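Local coordinates for putative secreted protein (Streptomyces sp. SirexAA-E, PDB 4PEY) that hydrolyses laminarin and laminarioligosaccharides as an exo-beta-1,3-glucanase, working from their non-reducing ends and yielding glucose and laminaribiose, at residues Gln203-Glu207 with Ser555-Ser559; Thr488-Met494 with Gly519-Leu525; Pro169-Trp175 with Asn187-Thr193; Gly432-Phe438 with Phe454-Ala460. The protein carries 1 engineered substitution. All coordinates share one frame. Numbering follows the deposited sequence.

Interaction 1: residues Gln203-Glu207 with Ser555-Ser559; sequences QSFPE and SQVVS
Build residues 203-207 first, as an irregular loop around a cis peptide bond before Pro206. With phi/psi of -47°/134° at Phe205 and -91°/-13° at Pro206, Ser204 to Glu207 makes a type VIa turn, closed by a weak hydrogen bond from Glu207 N to Ser204 O (3.2 Å). The CA-to-CB bond of Phe205 points sideways, and the t rotamer brings the ring end nearer to the other segment. Residues 555-559 run extended from Ser555 to Val557 and then turn a corner. Gln556 points its CB at the loop (chi1 m, chi2 t): its CG lies 4.0 Å from Phe205 CZ, and its OE1 3.3 Å from Pro206 CB. A water takes a hydrogen bond from Gln556 NE2 (3.1 Å) and gives one to Pro206 O (2.5 Å), so the polar link is indirect. Val557 turns its side chain away, leaving its O 4.2 Å from Phe205 CE1. Val558, at the corner (phi/psi -75°/-44°), is nearest Phe205, CA to CA 7.1 Å; its CG2 meets the ring edge at CD1 of Phe205 (4.2 Å) and sits 4.1 Å from Pro206 CD. No direct hydrogen bond crosses this small surface contact between the two beta-helical domains. Strand 555-560 runs antiparallel to strand 520-529, on which Phe205 also packs, through Asp524 and Leu526; Gln203 NE2 reaches Asp524 OD2 as well.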
# COMPACT_ATOMS: atom_id res chain seq x y z
N GLN A 203 17.97 -12.71 9.70
CA GLN A 203 17.13 -12.50 10.87
C GLN A 203 17.96 -12.11 12.09
O GLN A 203 18.90 -12.82 12.45
CB GLN A 203 16.33 -13.77 11.18
CG GLN A 203 15.58 -13.75 12.50
CD GLN A 203 14.37 -12.84 12.47
OE1 GLN A 203 13.70 -12.71 11.44
NE2 GLN A 203 14.07 -12.21 13.60
N SER A 204 17.61 -11.00 12.73
CA SER A 204 18.42 -10.53 13.85
C SER A 204 17.66 -9.73 14.90
O SER A 204 18.27 -9.28 15.87
CB SER A 204 19.58 -9.67 13.33
OG SER A 204 19.08 -8.47 12.77
N PHE A 205 16.36 -9.53 14.70
CA PHE A 205 15.52 -8.78 15.65
C PHE A 205 15.79 -9.24 17.09
O PHE A 205 15.82 -10.45 17.36
CB PHE A 205 14.05 -8.96 15.27
CG PHE A 205 13.10 -8.03 15.98
CD1 PHE A 205 12.59 -8.35 17.23
CD2 PHE A 205 12.68 -6.85 15.38
CE1 PHE A 205 11.70 -7.50 17.89
CE2 PHE A 205 11.80 -5.99 16.02
CZ PHE A 205 11.30 -6.32 17.27
N PRO A 206 15.98 -8.30 18.02
CA PRO A 206 15.73 -6.86 17.91
C PRO A 206 16.89 -5.99 17.43
O PRO A 206 16.66 -4.83 17.10
CB PRO A 206 15.36 -6.47 19.34
CG PRO A 206 16.18 -7.40 20.17
CD PRO A 206 16.22 -8.70 19.42
N GLU A 207 18.12 -6.51 17.39
CA GLU A 207 19.25 -5.66 17.04
C GLU A 207 20.18 -6.28 16.00
O GLU A 207 20.86 -7.27 16.27
CB GLU A 207 20.05 -5.29 18.29
CG GLU A 207 21.10 -4.23 18.04
CD GLU A 207 20.54 -3.02 17.32
OE1 GLU A 207 19.46 -2.52 17.72
OE2 GLU A 207 21.16 -2.56 16.34
N SER A 555 9.32 -0.63 22.72
CA SER A 555 9.16 -1.81 23.57
C SER A 555 8.88 -3.01 22.66
O SER A 555 7.99 -2.96 21.83
CB SER A 555 8.03 -1.62 24.58
OG SER A 555 7.88 -2.77 25.39
N GLN A 556 9.65 -4.08 22.84
CA GLN A 556 9.67 -5.19 21.89
C GLN A 556 9.31 -6.53 22.49
O GLN A 556 9.60 -6.81 23.66
CB GLN A 556 11.07 -5.30 21.26
CG GLN A 556 11.52 -4.03 20.54
CD GLN A 556 13.02 -3.96 20.37
OE1 GLN A 556 13.78 -4.36 21.26
NE2 GLN A 556 13.46 -3.45 19.23
N VAL A 557 8.70 -7.39 21.67
CA VAL A 557 8.51 -8.79 22.02
C VAL A 557 8.97 -9.62 20.84
O VAL A 557 8.46 -9.46 19.74
CB VAL A 557 7.03 -9.10 22.36
CG1 VAL A 557 6.78 -10.60 22.37
CG2 VAL A 557 6.64 -8.48 23.71
N VAL A 558 9.95 -10.50 21.06
CA VAL A 558 10.49 -11.29 19.95
C VAL A 558 9.54 -12.43 19.53
O VAL A 558 9.34 -12.66 18.33
CB VAL A 558 11.87 -11.90 20.31
CG1 VAL A 558 12.37 -12.80 19.18
CG2 VAL A 558 12.88 -10.79 20.60
N SER A 559 8.99 -13.13 20.52
CA SER A 559 8.09 -14.26 20.27
C SER A 559 6.87 -14.24 21.15
O SER A 559 6.97 -13.98 22.36
CB SER A 559 8.81 -15.60 20.49
OG SER A 559 9.91 -15.75 19.62
O HOH W 1 16.16 -2.56 18.11

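Interaction 2: residues Thr488-Met494 with Gly519-Leu525; sequences THEGWGM and GVKFHDL
Two left-handed corners stacked in register set this contact apart: Gly493 (phi/psi 71°/70°) and Asp524 (63°/72°) bend their chains at the same level, CA to CA 4.9 Å. Hydrogen bonding runs straight through the bend, Gly493 N to His523 O (2.9 Å) and then Met494 N to Asp524 O (3.0 Å). Before it, strands 489-492 and 520-523 lie parallel, axes 4.7 Å apart at 3°, with His489 opposite Val520 and Trp492 opposite His523. Their ladder is His489 N to Gly519 O (2.9 Å), Lys521 N to His489 O (2.9 Å), Gly491 N to Lys521 O (3.1 Å) and His523 N to Gly491 O (2.8 Å). These are successive rungs of a right-handed parallel beta-helix, with like positions stacked coil on coil. On the face bearing Glu490, His523 NE2 donates to Glu490 OE2 (2.7 Å), while Lys521 NZ makes a long salt bridge to the same OE2 of Glu490 (3.7 Å) and shares a water with Glu490 OE1. The His523 ring (chi1 m) is an offset stack on the five-membered ring of Trp492, centroids 4.4 Å apart. The face of Phe522 and Met494 is largely apolar, though His489 there bonds through NE2 to Tyr480 OH. Met494 SD meets the Phe522 ring edge at CD2 (3.7 Å), a Met-aromatic contact, and Met494 CB touches Leu525 CD2 (3.8 Å). Gly491 leaves room here, since a CB would clash with Met494 SD and Phe522 CD2.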
# COMPACT_ATOMS: atom_id res chain seq x y z
N THR A 488 -5.75 -20.51 14.57
CA THR A 488 -4.48 -20.42 13.86
C THR A 488 -4.28 -19.04 13.25
O THR A 488 -5.17 -18.52 12.59
CB THR A 488 -4.39 -21.50 12.75
OG1 THR A 488 -4.71 -22.78 13.30
CG2 THR A 488 -2.99 -21.55 12.15
N HIS A 489 -3.11 -18.46 13.48
CA HIS A 489 -2.76 -17.15 12.95
C HIS A 489 -1.26 -16.97 13.06
O HIS A 489 -0.65 -17.50 13.98
CB HIS A 489 -3.47 -16.01 13.71
CG HIS A 489 -3.35 -14.68 13.03
ND1 HIS A 489 -4.26 -14.26 12.08
CD2 HIS A 489 -2.44 -13.69 13.16
CE1 HIS A 489 -3.90 -13.06 11.65
NE2 HIS A 489 -2.81 -12.68 12.29
N GLU A 490 -0.65 -16.22 12.15
CA GLU A 490 0.77 -15.93 12.32
C GLU A 490 1.13 -14.58 11.72
O GLU A 490 0.71 -14.24 10.61
CB GLU A 490 1.62 -17.05 11.70
CG GLU A 490 3.06 -17.07 12.19
CD GLU A 490 3.76 -18.40 11.94
OE1 GLU A 490 3.23 -19.24 11.17
OE2 GLU A 490 4.85 -18.60 12.53
N GLY A 491 1.88 -13.79 12.48
CA GLY A 491 2.32 -12.48 12.03
C GLY A 491 3.80 -12.26 12.28
O GLY A 491 4.36 -12.76 13.26
N TRP A 492 4.43 -11.50 11.38
CA TRP A 492 5.86 -11.21 11.43
C TRP A 492 6.14 -9.72 11.21
O TRP A 492 5.69 -9.15 10.21
CB TRP A 492 6.62 -11.96 10.33
CG TRP A 492 6.69 -13.46 10.36
CD1 TRP A 492 7.74 -14.23 10.80
CD2 TRP A 492 5.72 -14.38 9.84
NE1 TRP A 492 7.47 -15.56 10.61
CE2 TRP A 492 6.24 -15.69 10.02
CE3 TRP A 492 4.46 -14.23 9.24
CZ2 TRP A 492 5.54 -16.83 9.63
CZ3 TRP A 492 3.76 -15.37 8.86
CH2 TRP A 492 4.31 -16.66 9.05
N GLY A 493 6.94 -9.10 12.09
CA GLY A 493 7.46 -7.76 11.84
C GLY A 493 6.39 -6.69 11.92
O GLY A 493 6.02 -6.09 10.90
N MET A 494 5.90 -6.44 13.13
CA MET A 494 4.69 -5.65 13.30
C MET A 494 4.85 -4.59 14.37
O MET A 494 5.28 -4.89 15.48
CB MET A 494 3.51 -6.56 13.65
CG MET A 494 3.40 -7.79 12.75
SD MET A 494 2.09 -8.93 13.24
CE MET A 494 0.68 -8.00 12.75
N GLY A 519 -1.34 -22.36 18.12
CA GLY A 519 -1.35 -22.07 16.70
C GLY A 519 -1.46 -20.59 16.35
O GLY A 519 -1.49 -20.24 15.18
N VAL A 520 -1.51 -19.74 17.38
CA VAL A 520 -1.58 -18.29 17.18
C VAL A 520 -0.24 -17.70 17.58
O VAL A 520 0.08 -17.62 18.76
CB VAL A 520 -2.74 -17.66 17.99
CG1 VAL A 520 -2.71 -16.14 17.91
CG2 VAL A 520 -4.08 -18.20 17.51
N LYS A 521 0.56 -17.30 16.60
CA LYS A 521 1.96 -16.96 16.84
C LYS A 521 2.35 -15.62 16.26
O LYS A 521 1.91 -15.26 15.16
CB LYS A 521 2.87 -18.05 16.25
CG LYS A 521 2.63 -19.43 16.85
CD LYS A 521 3.68 -20.44 16.44
CE LYS A 521 3.79 -20.59 14.95
NZ LYS A 521 4.72 -21.71 14.62
N PHE A 522 3.18 -14.89 16.99
CA PHE A 522 3.75 -13.64 16.48
C PHE A 522 5.26 -13.60 16.61
O PHE A 522 5.84 -14.18 17.54
CB PHE A 522 3.14 -12.42 17.19
CG PHE A 522 1.70 -12.21 16.87
CD1 PHE A 522 0.71 -12.66 17.72
CD2 PHE A 522 1.32 -11.60 15.68
CE1 PHE A 522 -0.63 -12.48 17.41
CE2 PHE A 522 -0.01 -11.42 15.36
CZ PHE A 522 -0.99 -11.85 16.23
N HIS A 523 5.88 -12.93 15.65
CA HIS A 523 7.32 -12.78 15.62
C HIS A 523 7.67 -11.32 15.43
O HIS A 523 7.20 -10.71 14.48
CB HIS A 523 7.92 -13.61 14.49
CG HIS A 523 7.38 -15.01 14.42
ND1 HIS A 523 7.86 -16.03 15.21
CD2 HIS A 523 6.40 -15.55 13.66
CE1 HIS A 523 7.20 -17.14 14.94
NE2 HIS A 523 6.31 -16.87 13.99
N ASP A 524 8.50 -10.79 16.33
CA ASP A 524 9.04 -9.44 16.21
C ASP A 524 7.93 -8.38 16.25
O ASP A 524 7.62 -7.74 15.24
CB ASP A 524 9.89 -9.30 14.94
CG ASP A 524 11.02 -10.31 14.86
OD1 ASP A 524 11.27 -11.00 15.87
OD2 ASP A 524 11.68 -10.41 13.80
N LEU A 525 7.36 -8.20 17.44
CA LEU A 525 6.37 -7.16 17.71
C LEU A 525 7.02 -5.97 18.40
O LEU A 525 7.97 -6.12 19.17
CB LEU A 525 5.26 -7.69 18.62
CG LEU A 525 4.45 -8.90 18.13
CD1 LEU A 525 3.41 -9.28 19.17
CD2 LEU A 525 3.80 -8.59 16.79
O HOH W 2 4.02 -21.81 11.87

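Interaction 3: residues Pro169-Trp175 with Asn187-Thr193; sequences PYSQQQW and NGVWNMT. With BGC (beta-D-glucopyranose), chain B; BGC (beta-D-glucopyranose), chain C.
Pro169 opens a type II' turn that ends at Gln172, closed by Gln172 N to Pro169 O (3.1 Å), and its CB rests on Met192 CE (3.6 Å). At Tyr170 (phi/psi 49°/-108°) the backbone is gripped by one amide: Tyr170 N donates to Asn187 OD1 (2.9 Å) and Asn187 ND2 donates to Tyr170 O (3.0 Å). Gln172 lays its O against Val189 CG2 (3.0 Å) and Met192 CE (3.2 Å). Gln173, helical at -64°/-44°, sits at the substrate. Its O accepts from Trp190 N (2.8 Å) and weakly from Asn191 N (3.3 Å). Its side chain (chi1 m, chi2 t) lies across Trp190, with Gln173 CG 4.0 Å from the centroid of the six-membered ring, a CH-pi contact. Gln173 NE2 then donates to O2 of two glucose units, chains B and C, at 2.6 Å each. From Gln174 the segments become parallel strands, Gln174 paired with Asn191 (CA to CA 4.5 Å) and Trp175 with Met192 (4.8 Å), joined by Trp175 N to Asn191 O (3.0 Å) and Thr193 N to Trp175 O (2.9 Å). Gln174 CB meets Asn191 CB at 4.0 Å, and Gln174 OE1 is held by Tyr497 OH. In this parallel beta-helix, strand 191-198 lies between 174-178 and 210-220, while Gln174 and Asn191 pack against Phe454 of strand 450-458 in the other domain.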
# COMPACT_ATOMS: atom_id res chain seq x y z
N PRO A 169 18.30 2.83 4.19
CA PRO A 169 17.10 3.46 4.75
C PRO A 169 17.40 4.72 5.57
O PRO A 169 16.56 5.63 5.60
CB PRO A 169 16.50 2.37 5.65
CG PRO A 169 17.09 1.07 5.12
CD PRO A 169 18.48 1.45 4.69
N TYR A 170 18.57 4.75 6.20
CA TYR A 170 18.96 5.83 7.12
C TYR A 170 17.88 6.11 8.16
O TYR A 170 17.66 5.30 9.05
CB TYR A 170 19.34 7.09 6.35
CG TYR A 170 20.53 6.86 5.43
CD1 TYR A 170 21.83 6.82 5.94
CD2 TYR A 170 20.36 6.67 4.07
CE1 TYR A 170 22.92 6.61 5.11
CE2 TYR A 170 21.44 6.45 3.23
CZ TYR A 170 22.72 6.42 3.76
OH TYR A 170 23.80 6.20 2.92
N SER A 171 17.18 7.24 8.03
CA SER A 171 16.17 7.62 9.03
C SER A 171 14.79 6.95 8.91
O SER A 171 13.95 7.10 9.80
CB SER A 171 15.98 9.13 8.99
OG SER A 171 15.75 9.57 7.66
N GLN A 172 14.54 6.22 7.82
CA GLN A 172 13.29 5.49 7.68
C GLN A 172 12.97 4.64 8.89
O GLN A 172 13.78 3.82 9.30
CB GLN A 172 13.33 4.59 6.44
CG GLN A 172 13.18 5.32 5.11
CD GLN A 172 11.75 5.78 4.87
OE1 GLN A 172 10.84 5.49 5.65
NE2 GLN A 172 11.54 6.50 3.78
N GLN A 173 11.78 4.81 9.46
CA GLN A 173 11.37 4.07 10.66
C GLN A 173 11.28 2.57 10.41
O GLN A 173 11.69 1.75 11.24
CB GLN A 173 10.01 4.56 11.14
CG GLN A 173 9.96 5.98 11.64
CD GLN A 173 8.54 6.50 11.73
OE1 GLN A 173 7.56 5.74 11.65
NE2 GLN A 173 8.41 7.81 11.88
N GLN A 174 10.69 2.22 9.27
CA GLN A 174 10.35 0.85 8.98
C GLN A 174 10.29 0.67 7.47
O GLN A 174 10.28 1.66 6.73
CB GLN A 174 9.01 0.46 9.65
CG GLN A 174 7.75 1.14 9.06
CD GLN A 174 7.47 2.52 9.63
OE1 GLN A 174 7.45 2.74 10.85
NE2 GLN A 174 7.20 3.47 8.73
N TRP A 175 10.27 -0.58 7.01
CA TRP A 175 10.22 -0.85 5.58
C TRP A 175 9.84 -2.29 5.34
O TRP A 175 10.19 -3.15 6.15
CB TRP A 175 11.57 -0.55 4.91
CG TRP A 175 11.43 -0.29 3.45
CD1 TRP A 175 11.42 -1.21 2.44
CD2 TRP A 175 11.20 0.99 2.84
NE1 TRP A 175 11.23 -0.57 1.23
CE2 TRP A 175 11.09 0.77 1.45
CE3 TRP A 175 11.11 2.30 3.34
CZ2 TRP A 175 10.88 1.82 0.54
CZ3 TRP A 175 10.89 3.34 2.44
CH2 TRP A 175 10.78 3.09 1.05
N ASN A 187 20.98 -0.36 7.08
CA ASN A 187 20.62 -0.26 8.50
C ASN A 187 19.15 -0.54 8.74
O ASN A 187 18.34 -0.60 7.80
CB ASN A 187 20.97 1.13 9.04
CG ASN A 187 20.08 2.23 8.48
OD1 ASN A 187 20.17 2.59 7.31
ND2 ASN A 187 19.22 2.79 9.33
N GLY A 188 18.80 -0.74 10.01
CA GLY A 188 17.41 -0.85 10.42
C GLY A 188 17.16 0.09 11.58
O GLY A 188 18.05 0.31 12.40
N VAL A 189 15.96 0.67 11.65
CA VAL A 189 15.62 1.62 12.70
C VAL A 189 14.65 0.98 13.69
O VAL A 189 15.07 0.60 14.79
CB VAL A 189 15.05 2.92 12.09
CG1 VAL A 189 14.62 3.90 13.18
CG2 VAL A 189 16.12 3.56 11.20
N TRP A 190 13.38 0.81 13.31
CA TRP A 190 12.42 0.12 14.19
C TRP A 190 11.96 -1.24 13.67
O TRP A 190 11.74 -2.16 14.46
CB TRP A 190 11.18 0.97 14.44
CG TRP A 190 11.43 2.28 15.14
CD1 TRP A 190 12.55 2.65 15.84
CD2 TRP A 190 10.56 3.41 15.15
NE1 TRP A 190 12.41 3.94 16.30
CE2 TRP A 190 11.19 4.43 15.90
CE3 TRP A 190 9.28 3.65 14.63
CZ2 TRP A 190 10.60 5.67 16.11
CZ3 TRP A 190 8.70 4.88 14.84
CH2 TRP A 190 9.36 5.88 15.58
N ASN A 191 11.78 -1.37 12.35
CA ASN A 191 11.19 -2.59 11.80
C ASN A 191 11.44 -2.73 10.32
O ASN A 191 10.65 -2.24 9.51
CB ASN A 191 9.68 -2.62 12.08
CG ASN A 191 8.97 -3.79 11.38
OD1 ASN A 191 9.58 -4.81 11.06
ND2 ASN A 191 7.67 -3.62 11.13
N MET A 192 12.52 -3.35 9.93
CA MET A 192 12.78 -3.69 8.56
C MET A 192 12.50 -5.17 8.30
O MET A 192 13.15 -6.03 8.85
CB MET A 192 14.23 -3.35 8.16
CG MET A 192 14.55 -1.89 7.86
SD MET A 192 13.90 -0.61 9.00
CE MET A 192 14.37 0.88 8.12
N THR A 193 11.49 -5.42 7.50
CA THR A 193 11.03 -6.78 7.24
C THR A 193 11.28 -7.16 5.77
O THR A 193 11.11 -6.34 4.85
CB THR A 193 9.53 -6.94 7.60
OG1 THR A 193 9.36 -6.76 9.01
CG2 THR A 193 8.97 -8.31 7.21
C2 BGC B . 10.23 9.61 13.92
C3 BGC B . 9.13 10.58 14.36
C4 BGC B . 9.19 10.79 15.87
C5 BGC B . 10.60 11.22 16.24
C6 BGC B . 10.73 11.45 17.74
C1 BGC B . 11.59 10.05 14.46
O1 BGC B . 12.54 9.06 14.16
O2 BGC B . 10.27 9.54 12.51
O3 BGC B . 7.84 9.97 13.97
O4 BGC B . 8.26 11.78 16.25
O5 BGC B . 11.50 10.21 15.86
O6 BGC B . 12.02 11.97 18.01
C2 BGC C . 5.86 9.91 12.67
C3 BGC C . 4.60 10.67 12.26
C4 BGC C . 4.02 11.38 13.47
C5 BGC C . 5.09 12.26 14.10
C6 BGC C . 4.52 12.98 15.32
C1 BGC C . 6.83 10.80 13.44
O2 BGC C . 6.50 9.46 11.50
O3 BGC C . 3.70 9.64 11.77
O4 BGC C . 2.89 12.14 13.06
O5 BGC C . 6.17 11.44 14.51
O6 BGC C . 5.51 13.84 15.85

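Interaction 4: residues Gly432-Phe438 with Phe454-Ala460; sequences GLFVEHF and FYQNAKA. Engineered in segment 454-460: Ala458 (natural residue Glu). With BGC (beta-D-glucopyranose), chain D.
Backbone hydrogen bonds set the frame. Strands 433-436 and 454-458 run parallel, axes 4.8 Å apart at 13°, through Leu433 N to Phe454 O (3.0 Å), Gln456 N to Leu433 O (2.9 Å) and Val435 N to Gln456 O (3.0 Å); His437 N donates to Ala458 O (2.8 Å). Apolar contacts are Leu433 CG on Tyr455 CD1 (3.6 Å) and Phe434 CZ on Phe454 CE2 (3.3 Å), the two phenyl rings oblique. Among side-chain polar bonds, Asn457 ND2 donates to Val435 O (2.9 Å), its OD1 being hydrogen-bonded to Ser496 OG. Gln456 NE2 donates to Glu436 OE2 (2.9 Å), and His437 ND1 to Lys459 O (3.1 Å). The glucose of chain D gives its O3 to Glu436 OE1 and its O2 to Glu436 OE2 (2.6 Å each), while His437 NE2 donates to that O3 (2.8 Å). Ala458 is engineered in place of Glu, the inferred proton donor; it and the Glu436-His437 pair mark the active site of a family 55 beta-helix.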
# COMPACT_ATOMS: atom_id res chain seq x y z
N GLY A 432 2.76 -6.40 3.60
CA GLY A 432 2.88 -4.95 3.52
C GLY A 432 1.60 -4.24 3.92
O GLY A 432 0.99 -3.52 3.12
N LEU A 433 1.21 -4.42 5.18
CA LEU A 433 -0.06 -3.91 5.69
C LEU A 433 0.15 -2.63 6.51
O LEU A 433 0.83 -2.65 7.52
CB LEU A 433 -0.73 -4.98 6.54
CG LEU A 433 -2.09 -4.72 7.19
CD1 LEU A 433 -3.14 -4.52 6.12
CD2 LEU A 433 -2.47 -5.89 8.10
N PHE A 434 -0.41 -1.51 6.05
CA PHE A 434 -0.26 -0.22 6.71
C PHE A 434 -1.65 0.29 7.06
O PHE A 434 -2.44 0.56 6.15
CB PHE A 434 0.43 0.82 5.81
CG PHE A 434 1.82 0.45 5.32
CD1 PHE A 434 2.00 -0.52 4.35
CD2 PHE A 434 2.93 1.16 5.77
CE1 PHE A 434 3.27 -0.83 3.88
CE2 PHE A 434 4.20 0.89 5.29
CZ PHE A 434 4.37 -0.11 4.34
N VAL A 435 -1.98 0.43 8.34
CA VAL A 435 -3.33 0.85 8.74
C VAL A 435 -3.23 1.79 9.93
O VAL A 435 -2.60 1.44 10.93
CB VAL A 435 -4.24 -0.36 9.11
CG1 VAL A 435 -5.68 0.11 9.37
CG2 VAL A 435 -4.22 -1.42 8.02
N GLU A 436 -3.84 2.98 9.83
CA GLU A 436 -3.60 4.03 10.84
C GLU A 436 -4.79 4.90 11.23
O GLU A 436 -5.58 5.31 10.37
CB GLU A 436 -2.52 5.00 10.36
CG GLU A 436 -1.23 4.38 9.87
CD GLU A 436 -0.23 5.47 9.55
OE1 GLU A 436 -0.42 6.15 8.51
OE2 GLU A 436 0.69 5.69 10.37
N HIS A 437 -4.86 5.19 12.54
CA HIS A 437 -5.60 6.29 13.16
C HIS A 437 -7.10 6.05 13.38
O HIS A 437 -7.83 6.99 13.69
CB HIS A 437 -5.43 7.60 12.37
CG HIS A 437 -4.01 7.97 12.08
ND1 HIS A 437 -3.03 8.02 13.05
CD2 HIS A 437 -3.40 8.32 10.92
CE1 HIS A 437 -1.88 8.37 12.50
NE2 HIS A 437 -2.08 8.56 11.21
N PHE A 438 -7.56 4.80 13.27
CA PHE A 438 -8.99 4.52 13.43
C PHE A 438 -9.46 4.69 14.88
O PHE A 438 -8.66 4.58 15.82
CB PHE A 438 -9.29 3.12 12.87
CG PHE A 438 -9.16 3.10 11.39
CD1 PHE A 438 -10.26 3.38 10.58
CD2 PHE A 438 -7.91 2.96 10.80
CE1 PHE A 438 -10.12 3.46 9.21
CE2 PHE A 438 -7.76 3.05 9.43
CZ PHE A 438 -8.87 3.31 8.63
N PHE A 454 4.79 -8.02 7.72
CA PHE A 454 4.92 -6.57 7.90
C PHE A 454 3.61 -5.85 8.23
O PHE A 454 2.66 -5.84 7.43
CB PHE A 454 5.57 -5.86 6.70
CG PHE A 454 5.77 -4.38 6.94
CD1 PHE A 454 6.96 -3.91 7.50
CD2 PHE A 454 4.77 -3.47 6.66
CE1 PHE A 454 7.14 -2.56 7.74
CE2 PHE A 454 4.94 -2.12 6.91
CZ PHE A 454 6.13 -1.66 7.44
N TYR A 455 3.58 -5.20 9.38
CA TYR A 455 2.47 -4.34 9.76
C TYR A 455 3.00 -3.03 10.31
O TYR A 455 3.93 -3.02 11.13
CB TYR A 455 1.58 -5.01 10.82
CG TYR A 455 0.37 -4.21 11.24
CD1 TYR A 455 -0.55 -3.76 10.30
CD2 TYR A 455 0.14 -3.91 12.59
CE1 TYR A 455 -1.67 -3.04 10.68
CE2 TYR A 455 -0.99 -3.19 12.98
CZ TYR A 455 -1.90 -2.76 12.02
OH TYR A 455 -3.02 -2.04 12.39
N GLN A 456 2.42 -1.93 9.84
CA GLN A 456 2.71 -0.61 10.42
C GLN A 456 1.41 0.07 10.80
O GLN A 456 0.51 0.22 9.96
CB GLN A 456 3.49 0.28 9.44
CG GLN A 456 3.90 1.65 10.06
CD GLN A 456 2.86 2.75 9.85
OE1 GLN A 456 2.37 2.96 8.74
NE2 GLN A 456 2.52 3.45 10.94
N ASN A 457 1.31 0.46 12.06
CA ASN A 457 0.17 1.20 12.56
C ASN A 457 0.60 2.42 13.35
O ASN A 457 1.66 2.41 13.98
CB ASN A 457 -0.71 0.32 13.44
CG ASN A 457 -1.65 1.13 14.32
OD1 ASN A 457 -1.33 1.48 15.46
ND2 ASN A 457 -2.83 1.45 13.78
N ALA A 458 -0.21 3.47 13.30
CA ALA A 458 -0.17 4.51 14.32
C ALA A 458 -1.60 4.68 14.81
O ALA A 458 -2.53 4.63 14.01
CB ALA A 458 0.38 5.83 13.78
N LYS A 459 -1.76 4.84 16.12
CA LYS A 459 -3.09 5.00 16.70
C LYS A 459 -3.63 6.40 16.43
O LYS A 459 -2.87 7.30 16.05
CB LYS A 459 -3.05 4.69 18.20
CG LYS A 459 -2.79 3.21 18.53
CD LYS A 459 -3.86 2.26 17.98
CE LYS A 459 -5.25 2.57 18.51
NZ LYS A 459 -6.31 1.72 17.90
N ALA A 460 -4.93 6.58 16.61
CA ALA A 460 -5.56 7.91 16.50
C ALA A 460 -4.85 8.92 17.40
O ALA A 460 -4.62 8.63 18.57
CB ALA A 460 -7.04 7.83 16.86
C2 BGC D . 1.97 8.95 10.29
C3 BGC D . 1.09 9.39 9.13
C4 BGC D . 0.79 10.87 9.25
C5 BGC D . 2.09 11.65 9.31
C6 BGC D . 1.83 13.15 9.40
C1 BGC D . 3.16 9.89 10.49
O2 BGC D . 2.42 7.62 10.05
O3 BGC D . -0.13 8.67 9.16
O4 BGC D . -0.00 11.31 8.17
O5 BGC D . 2.78 11.25 10.47
O6 BGC D . 1.29 13.46 10.66
O HOH W 3 -6.05 4.01 15.83
O HOH W 4 -8.30 3.94 18.65

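How the interactions relate
Near the N-terminal end of the set, interaction 3 closes a short loop between adjacent strands of the first beta-helical domain. Interaction 1 then opens at 203-207 and closes only at 555-559, so it spans the whole second domain. Nested inside it, in series, come interaction 4 and interaction 2, each joining neighbouring coils; none of the loops cross. Strands 429-436, 450-458, 489-498, 520-529 and 555-560 are successive in one sheet, so interactions 4, 2 and 1 follow one another across it. Interaction 3 faces that sheet from the other domain, meeting Phe454 of interaction 4 and Gly493 of interaction 2, with sugar bound by both interactions 3 and 4.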